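Local coordinates for protein beta-ketothiolase BktB (Ralstonia eutropha, PDB 4NZS) that catalyses the condensation of acetyl-CoA with propionyl-CoA, or of two acetyl-CoA molecules, to give the beta-ketoacyl-CoA precursors used in polyhydroxyalkanoate production, at residues D29-P32 and A33-G36; S193-K197 and A198-K202; V209-R213 and K214-T218. All blocks are in the same frame, centred on the assembly; numbering follows the deposited sequence.

How the contacts relate
A helix start, a helix end and a hairpin make up the three contacts, all within the N-terminal thiolase domain of BktB. Contact 1 starts helix 32-47, contact 2 ends helix 178-197, and contact 3 closes the hairpin of strands 208-210 and 217-219; they follow one another along the chain in that order. Contacts 1 and 3 are closest in space, their centres 16 Å apart and their nearest atoms about 4 Å, without touching. Contact 2 stands 24 Å from each, centre to centre. Burial falls from contact 1 through contact 2 to the solvent-exposed hairpin, and none lies at the active-site residues. Together they illustrate how near neighbours in sequence can shape the ends of regular structure.

Contact 1: D29-P32 and A33-G36; sequences DVAP and AELG
The A31 carbonyl opens the first turn of a helix, accepting a hydrogen bond from L35 N to A31 O at 3.1 Å, with a weak, strongly bent hydrogen bond from E34 N to the same oxygen at 2.8 Å. One residue on, G36 N donates a hydrogen bond to P32 O at 2.9 Å with an N-H...O angle of 164°, so the regular i to i+4 pattern is established from the outset. A31 is the N-cap, and P32 follows at the first helical position, where an N-H would have no acceptor within the helix; the proline therefore loses no helical hydrogen bond there. V30 packs against this first turn. It carries CG1 anti to its own backbone N (chi1 -154°), which lays that methyl against L35 CD2 at 3.4 Å, a tight approach for two carbons, with the side chains crossing at about a right angle. The same V30 methyl also lies 4.0 Å from E34 CB, so one branch bridges two successive helical residues. The E34 chain bends at chi2 (38°), and its carboxylate finds partners outside the turn, forming a salt bridge from OE2 to R68 and a weak hydrogen bond from OE1 to N79. The whole turn is largely buried: A33 lies on R68 and P32 on D69, both in helix 67-70, while A31 packs on the loops at E66 and R127, which sets the start of helix 32-47, after strand 10-22, against its neighbours.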
# COMPACT_ATOMS: atom_id res chain seq x y z
N ASP A 29 -5.85 16.66 -10.63
CA ASP A 29 -4.55 16.30 -11.14
C ASP A 29 -3.51 17.38 -10.91
O ASP A 29 -2.41 17.31 -11.45
CB ASP A 29 -4.66 16.05 -12.64
CG ASP A 29 -5.56 14.89 -12.97
OD1 ASP A 29 -6.23 14.39 -12.06
OD2 ASP A 29 -5.61 14.48 -14.14
N VAL A 30 -3.87 18.40 -10.16
CA VAL A 30 -2.98 19.54 -9.93
C VAL A 30 -2.49 19.58 -8.49
O VAL A 30 -3.32 19.68 -7.52
CB VAL A 30 -3.65 20.89 -10.24
CG1 VAL A 30 -2.57 21.89 -10.62
CG2 VAL A 30 -4.67 20.77 -11.36
N ALA A 31 -1.18 19.50 -8.35
CA ALA A 31 -0.61 19.31 -7.03
C ALA A 31 -0.47 20.62 -6.30
O ALA A 31 -0.30 21.65 -6.89
CB ALA A 31 0.72 18.57 -7.11
N PRO A 32 -0.53 20.59 -4.98
CA PRO A 32 -0.44 21.87 -4.30
C PRO A 32 0.77 22.67 -4.73
O PRO A 32 0.65 23.85 -4.95
CB PRO A 32 -0.32 21.45 -2.82
CG PRO A 32 -1.11 20.18 -2.72
CD PRO A 32 -0.80 19.48 -4.03
N ALA A 33 1.93 22.06 -4.85
CA ALA A 33 3.13 22.81 -5.40
C ALA A 33 2.77 23.61 -6.65
O ALA A 33 3.04 24.83 -6.69
CB ALA A 33 4.28 21.88 -5.69
N GLU A 34 2.04 22.99 -7.59
CA GLU A 34 1.68 23.72 -8.83
C GLU A 34 0.63 24.81 -8.67
O GLU A 34 0.85 25.92 -9.14
CB GLU A 34 1.31 22.76 -9.96
CG GLU A 34 2.54 22.14 -10.63
CD GLU A 34 3.66 21.80 -9.68
OE1 GLU A 34 4.33 22.73 -9.15
OE2 GLU A 34 3.88 20.60 -9.41
N LEU A 35 -0.49 24.54 -8.01
CA LEU A 35 -1.43 25.60 -7.73
C LEU A 35 -0.67 26.79 -7.12
O LEU A 35 -0.85 27.95 -7.48
CB LEU A 35 -2.42 25.10 -6.67
CG LEU A 35 -3.33 23.93 -6.94
CD1 LEU A 35 -4.46 23.95 -5.93
CD2 LEU A 35 -3.91 24.07 -8.32
N GLY A 36 0.19 26.49 -6.15
CA GLY A 36 0.87 27.56 -5.43
C GLY A 36 1.88 28.31 -6.26
O GLY A 36 1.96 29.52 -6.16

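Contact 2: S193-K197 and A198-K202; sequences SAAIK and AGYFK
F201 holds its CG anti to the carbonyl carbon (chi1 -61°), which brings ring atom CE2 within 4.0 Å of A195 CB. I196 has the same first torsion for CG1 (chi1 -67°), and this methylene comes to the edge of the F201 ring, near its plane, while A195 CB approaches obliquely. The Y200 ring does something different: the A195 CA lies over one of its faces, and Y200 CB stands 3.2 Å from A195 O. A195 thus touches both aromatic residues, CA against the Y200 ring and CB against F201 CE2. The helix ends in a Schellman motif. G199 takes a positive phi of 81°, a value that favours glycine, and two hydrogen bonds lead back into the last turn. Y200 N bonds A195 O at 3.0 Å, close to the line of the carbonyl, whereas G199 N meets I196 O at 2.8 Å from well above the carbonyl plane. A further hydrogen bond, A198 N to A194 O at 2.8 Å, belongs to the helical pattern itself. The partly buried turn ends helix 178-197 on its way to strand 208-210: Y200 lies on E371 and R374 of helix 357-375, A195 and F201 rest on the loop at N347, and F201 has a cation-pi partner in R17 of strand 10-22.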
# COMPACT_ATOMS: atom_id res chain seq x y z
N SER A 193 -23.51 32.43 -6.77
CA SER A 193 -23.87 32.25 -8.17
C SER A 193 -24.05 33.60 -8.77
O SER A 193 -23.63 33.87 -9.89
CB SER A 193 -25.12 31.41 -8.35
OG SER A 193 -26.23 31.97 -7.69
N ALA A 194 -24.69 34.47 -8.00
CA ALA A 194 -24.92 35.81 -8.45
C ALA A 194 -23.59 36.46 -8.63
O ALA A 194 -23.34 37.08 -9.64
CB ALA A 194 -25.71 36.55 -7.39
N ALA A 195 -22.72 36.28 -7.67
CA ALA A 195 -21.46 36.97 -7.69
C ALA A 195 -20.69 36.53 -8.89
O ALA A 195 -20.00 37.32 -9.52
CB ALA A 195 -20.68 36.70 -6.43
N ILE A 196 -20.77 35.24 -9.18
CA ILE A 196 -20.07 34.68 -10.31
C ILE A 196 -20.58 35.23 -11.63
O ILE A 196 -19.80 35.70 -12.44
CB ILE A 196 -20.23 33.15 -10.30
CG1 ILE A 196 -19.50 32.56 -9.10
CG2 ILE A 196 -19.72 32.51 -11.58
CD1 ILE A 196 -19.68 31.06 -8.96
N LYS A 197 -21.89 35.23 -11.80
CA LYS A 197 -22.51 35.70 -13.03
C LYS A 197 -22.23 37.17 -13.17
O LYS A 197 -22.03 37.69 -14.27
CB LYS A 197 -24.01 35.42 -13.05
CG LYS A 197 -24.37 34.06 -13.63
CD LYS A 197 -24.05 33.97 -15.12
CE LYS A 197 -24.91 32.92 -15.81
NZ LYS A 197 -24.31 32.36 -17.06
N ALA A 198 -22.21 37.83 -12.04
CA ALA A 198 -21.99 39.25 -11.97
C ALA A 198 -20.56 39.56 -12.39
O ALA A 198 -20.21 40.70 -12.59
CB ALA A 198 -22.25 39.75 -10.57
N GLY A 199 -19.74 38.52 -12.49
CA GLY A 199 -18.38 38.68 -12.98
C GLY A 199 -17.44 39.19 -11.92
O GLY A 199 -16.34 39.61 -12.20
N TYR A 200 -17.91 39.14 -10.69
CA TYR A 200 -17.19 39.72 -9.51
C TYR A 200 -15.75 39.21 -9.25
O TYR A 200 -14.90 39.94 -8.71
CB TYR A 200 -18.02 39.51 -8.22
CG TYR A 200 -19.14 40.51 -7.98
CD1 TYR A 200 -19.96 40.94 -9.02
CD2 TYR A 200 -19.39 41.01 -6.70
CE1 TYR A 200 -20.98 41.86 -8.79
CE2 TYR A 200 -20.43 41.91 -6.47
CZ TYR A 200 -21.21 42.33 -7.52
OH TYR A 200 -22.23 43.22 -7.31
N PHE A 201 -15.48 37.95 -9.62
CA PHE A 201 -14.22 37.32 -9.28
C PHE A 201 -13.22 37.32 -10.44
O PHE A 201 -12.04 37.12 -10.22
CB PHE A 201 -14.45 35.88 -8.81
CG PHE A 201 -15.31 35.76 -7.57
CD1 PHE A 201 -14.99 36.46 -6.41
CD2 PHE A 201 -16.38 34.91 -7.54
CE1 PHE A 201 -15.78 36.32 -5.25
CE2 PHE A 201 -17.16 34.77 -6.41
CZ PHE A 201 -16.85 35.48 -5.26
N LYS A 202 -13.67 37.57 -11.67
CA LYS A 202 -12.78 37.51 -12.83
C LYS A 202 -11.35 37.96 -12.60
O LYS A 202 -10.43 37.27 -13.01
CB LYS A 202 -13.37 38.26 -14.03
CG LYS A 202 -14.22 37.38 -14.94
CD LYS A 202 -14.34 37.94 -16.36
CE LYS A 202 -15.24 37.06 -17.25
NZ LYS A 202 -15.79 37.82 -18.41

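Contact 3: V209-R213 and K214-T218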
# COMPACT_ATOMS: atom_id res chain seq x y z
N VAL A 209 -4.59 26.71 -16.82
CA VAL A 209 -4.30 26.05 -18.06
C VAL A 209 -3.85 24.67 -17.71
O VAL A 209 -2.84 24.48 -17.03
CB VAL A 209 -3.14 26.74 -18.83
CG1 VAL A 209 -3.60 28.06 -19.44
CG2 VAL A 209 -1.90 26.94 -17.94
N SER A 210 -4.61 23.69 -18.14
CA SER A 210 -4.21 22.33 -17.91
C SER A 210 -4.13 21.67 -19.25
O SER A 210 -5.06 21.72 -20.03
CB SER A 210 -5.22 21.62 -17.02
OG SER A 210 -4.80 21.65 -15.68
N LYS A 211 -2.99 21.08 -19.53
CA LYS A 211 -2.83 20.39 -20.78
C LYS A 211 -3.67 19.14 -20.67
O LYS A 211 -3.65 18.46 -19.66
CB LYS A 211 -1.37 20.10 -21.07
CG LYS A 211 -0.70 21.23 -21.83
CD LYS A 211 0.74 21.41 -21.41
CE LYS A 211 1.69 20.92 -22.48
NZ LYS A 211 3.11 21.03 -22.04
N GLY A 212 -4.40 18.85 -21.72
CA GLY A 212 -5.36 17.78 -21.72
C GLY A 212 -5.47 17.31 -23.14
O GLY A 212 -4.93 17.93 -24.04
N ARG A 213 -6.13 16.19 -23.34
CA ARG A 213 -6.35 15.69 -24.67
C ARG A 213 -7.31 16.67 -25.33
O ARG A 213 -7.96 17.46 -24.66
CB ARG A 213 -6.91 14.26 -24.63
CG ARG A 213 -7.98 13.92 -25.64
CD ARG A 213 -8.99 12.95 -25.07
NE ARG A 213 -10.05 13.64 -24.35
CZ ARG A 213 -11.25 13.88 -24.86
NH1 ARG A 213 -12.16 14.52 -24.13
NH2 ARG A 213 -11.55 13.48 -26.09
N LYS A 214 -7.34 16.66 -26.66
CA LYS A 214 -8.19 17.58 -27.40
C LYS A 214 -7.71 18.97 -27.13
O LYS A 214 -8.49 19.91 -27.10
CB LYS A 214 -9.64 17.45 -26.95
CG LYS A 214 -10.60 18.31 -27.76
CD LYS A 214 -11.16 19.46 -26.94
CE LYS A 214 -12.32 19.02 -26.08
NZ LYS A 214 -13.62 19.54 -26.58
N GLY A 215 -6.41 19.09 -26.92
CA GLY A 215 -5.84 20.38 -26.60
C GLY A 215 -6.06 20.69 -25.14
O GLY A 215 -6.55 19.87 -24.37
N ASP A 216 -5.72 21.91 -24.76
CA ASP A 216 -5.80 22.32 -23.39
C ASP A 216 -7.21 22.53 -22.89
O ASP A 216 -8.15 22.66 -23.65
CB ASP A 216 -4.96 23.57 -23.17
CG ASP A 216 -3.53 23.37 -23.59
OD1 ASP A 216 -3.21 22.30 -24.15
OD2 ASP A 216 -2.71 24.28 -23.36
N VAL A 217 -7.31 22.53 -21.57
CA VAL A 217 -8.54 22.73 -20.80
C VAL A 217 -8.24 23.68 -19.65
O VAL A 217 -7.24 23.49 -18.92
CB VAL A 217 -9.06 21.40 -20.25
CG1 VAL A 217 -7.90 20.52 -19.80
CG2 VAL A 217 -10.04 21.61 -19.13
N THR A 218 -9.10 24.69 -19.45
CA THR A 218 -8.78 25.72 -18.47
C THR A 218 -9.82 25.97 -17.38
O THR A 218 -10.98 26.09 -17.66
CB THR A 218 -8.44 27.06 -19.12
OG1 THR A 218 -9.48 27.99 -18.80
CG2 THR A 218 -8.25 26.91 -20.64
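S210 and V217 face each other across a short antiparallel beta hairpin, strands 208-210 and 217-219, and form its hydrogen-bonded pair. Two hydrogen bonds join them: S210 N to V217 O at 2.8 Å, with an N-H...O angle of 149°, and V217 N to S210 O, also 2.8 Å but straighter at 168°. Beyond this pair V209 and T218 make a non-hydrogen-bonded pair whose side chains lie on the sheet face away from S210 and V217. The closer packing is on the face that carries S210 and V217. There S210 CB approaches V217 CG1 at 4.0 Å, and that methyl, held between the backbone N and the carbonyl carbon (chi1 39°), also leans on S210 O. G212 adds to this side, its CA lying 4.2 Å from V217 CG1.

The turn end is looser and largely exposed to solvent. R213 and K214 carry the chain round, and K214 and G215 adopt positive phi, reversing its direction. K214 CB lies over one face of the R213 guanidinium, while the two like charges remain apart, with R213 NH1 and K214 NZ 5.8 Å from each other. K211 and D216, which carry opposite charges, run side by side and point the same way, yet the charges do not pair: K211 NZ stays 6.8 Å from D216 OD1. The contact there is instead made by the aliphatic part of the lysine, K211 CG lying 3.6 Å from D216 OD1.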